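Local structure of probable transcriptional regulator, LysR family protein (Rhodococcus sp., 2QL3) at residues V57-D62 with V182-A187. The protein probably acts as a DNA-binding LysR-family transcription regulator, this chain being its C-terminal LysR substrate-binding domain. Residues are numbered along the deposited sequence; the frame is centred on the assembly and turned at random.
Sequences VAIVYD and VAVVVA
Ala58 pairs with Ala187, and Val60 with Val185, as antiparallel hydrogen-bonded pairs. The strand axes of 57-61 and 182-187 approach to 4.6 Å, with 165° between their N-to-C directions. Val185 N donates to Val60 O at 2.8 Å, with an N-H...O angle of 171°, and Val60 N returns a bond to Val185 O. Ala58 and Ala187 exchange a second pair of bonds. Asp62 N extends the ladder to Ala183 O at 2.8 Å. One water then continues it, donating to Asp62 O and accepting from Ala183 N. On the face of Val60, the CG2 methyls of Val60 and Val185 meet at 3.6 Å. Val60 CG1 lies anti to the carbonyl carbon (chi1 -70°), leaving CG2 between backbone N and carbonyl carbon; CG2 also nears Ala187 CB. Val185 turns its other methyl, CG1, to Asp62 CB at 3.7 Å. On the opposite face, Ile59 CD1 reaches Val186 CG2 at 3.8 Å, while Ile59 CG2 touches Val184 CG1. Tyr61 CD1 meets Val184 CG2 at 3.9 Å, and Tyr61 CB packs on Val182 CG1. In this periplasmic-binding-protein-like domain, strand 57-61 also pairs parallel with 5-11, and 182-189 antiparallel with 69-84. Helix 114-125 touches Tyr61 and Val182.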
loop_
_atom_site.group_PDB
_atom_site.type_symbol
_atom_site.label_atom_id
_atom_site.label_comp_id
_atom_site.label_asym_id
_atom_site.label_seq_id
_atom_site.Cartn_x
_atom_site.Cartn_y
_atom_site.Cartn_z
ATOM N N VAL A 57 -20.674 7.892 3.451
ATOM C CA VAL A 57 -19.854 8.040 4.649
ATOM C C VAL A 57 -18.387 7.857 4.257
ATOM O O VAL A 57 -18.073 7.371 3.166
ATOM C CB VAL A 57 -20.239 7.034 5.794
ATOM C CG1 VAL A 57 -21.694 7.230 6.247
ATOM C CG2 VAL A 57 -20.032 5.593 5.369
ATOM N N ALA A 58 -17.511 8.333 5.133
ATOM C CA ALA A 58 -16.057 8.216 4.971
ATOM C C ALA A 58 -15.464 7.759 6.318
ATOM O O ALA A 58 -15.934 8.187 7.420
ATOM C CB ALA A 58 -15.488 9.591 4.566
ATOM N N ILE A 59 -14.469 6.885 6.244
ATOM C CA ILE A 59 -13.667 6.525 7.381
ATOM C C ILE A 59 -12.350 7.259 7.205
ATOM O O ILE A 59 -11.622 7.023 6.243
ATOM C CB ILE A 59 -13.379 5.024 7.447
ATOM C CG1 ILE A 59 -14.704 4.210 7.409
ATOM C CG2 ILE A 59 -12.515 4.690 8.664
ATOM C CD1 ILE A 59 -15.676 4.527 8.494
ATOM N N VAL A 60 -12.055 8.188 8.119
ATOM C CA VAL A 60 -10.911 9.088 7.935
ATOM C C VAL A 60 -10.190 9.399 9.234
ATOM O O VAL A 60 -10.747 9.235 10.315
ATOM C CB VAL A 60 -11.318 10.462 7.271
ATOM C CG1 VAL A 60 -11.688 10.259 5.853
ATOM C CG2 VAL A 60 -12.461 11.145 8.019
ATOM N N TYR A 61 -8.948 9.874 9.141
ATOM C CA TYR A 61 -8.368 10.528 10.297
ATOM C C TYR A 61 -9.019 11.880 10.506
ATOM O O TYR A 61 -9.247 12.625 9.562
ATOM C CB TYR A 61 -6.864 10.741 10.160
ATOM C CG TYR A 61 -6.014 9.551 9.795
ATOM C CD1 TYR A 61 -5.791 8.515 10.698
ATOM C CD2 TYR A 61 -5.358 9.507 8.567
ATOM C CE1 TYR A 61 -4.935 7.458 10.385
ATOM C CE2 TYR A 61 -4.532 8.418 8.223
ATOM C CZ TYR A 61 -4.323 7.403 9.150
ATOM O OH TYR A 61 -3.491 6.334 8.848
ATOM N N ASP A 62 -9.283 12.238 11.758
ATOM C CA ASP A 62 -9.831 13.562 12.062
ATOM C C ASP A 62 -8.657 14.525 12.127
ATOM O O ASP A 62 -8.191 14.894 13.227
ATOM C CB ASP A 62 -10.577 13.501 13.393
ATOM C CG ASP A 62 -11.303 14.792 13.758
ATOM O OD1 ASP A 62 -11.488 15.738 12.940
ATOM O OD2 ASP A 62 -11.679 14.846 14.931
ATOM N N VAL A 182 -4.385 10.900 17.439
ATOM C CA VAL A 182 -5.200 11.178 16.293
ATOM C C VAL A 182 -6.336 10.191 16.292
ATOM O O VAL A 182 -6.116 8.978 16.377
ATOM C CB VAL A 182 -4.365 11.053 14.970
ATOM C CG1 VAL A 182 -5.262 11.271 13.707
ATOM C CG2 VAL A 182 -3.205 12.023 14.988
ATOM N N ALA A 183 -7.541 10.736 16.202
ATOM C CA ALA A 183 -8.744 9.962 16.070
ATOM C C ALA A 183 -8.963 9.545 14.630
ATOM O O ALA A 183 -8.758 10.324 13.689
ATOM C CB ALA A 183 -9.939 10.759 16.586
ATOM N N VAL A 184 -9.356 8.286 14.489
ATOM C CA VAL A 184 -9.997 7.780 13.324
ATOM C C VAL A 184 -11.512 7.897 13.577
ATOM O O VAL A 184 -12.052 7.420 14.609
ATOM C CB VAL A 184 -9.567 6.354 13.085
ATOM C CG1 VAL A 184 -10.202 5.769 11.776
ATOM C CG2 VAL A 184 -8.027 6.285 12.989
ATOM N N VAL A 185 -12.192 8.553 12.631
ATOM C CA VAL A 185 -13.632 8.797 12.705
ATOM C C VAL A 185 -14.424 8.160 11.538
ATOM O O VAL A 185 -13.873 7.930 10.464
ATOM C CB VAL A 185 -13.912 10.311 12.770
ATOM C CG1 VAL A 185 -13.227 10.938 14.040
ATOM C CG2 VAL A 185 -13.440 11.048 11.450
ATOM N N VAL A 186 -15.694 7.839 11.787
ATOM C CA VAL A 186 -16.722 7.771 10.705
ATOM C C VAL A 186 -17.307 9.177 10.458
ATOM O O VAL A 186 -17.641 9.895 11.405
ATOM C CB VAL A 186 -17.826 6.702 10.951
ATOM C CG1 VAL A 186 -18.720 7.024 12.215
ATOM C CG2 VAL A 186 -18.713 6.514 9.676
ATOM N N ALA A 187 -17.360 9.612 9.207
ATOM C CA ALA A 187 -17.807 10.977 8.915
ATOM C C ALA A 187 -18.875 11.035 7.845
ATOM O O ALA A 187 -18.986 10.146 7.005
ATOM C CB ALA A 187 -16.566 11.873 8.524
HETATM O O HOH W 1 -7.543 13.782 15.704
#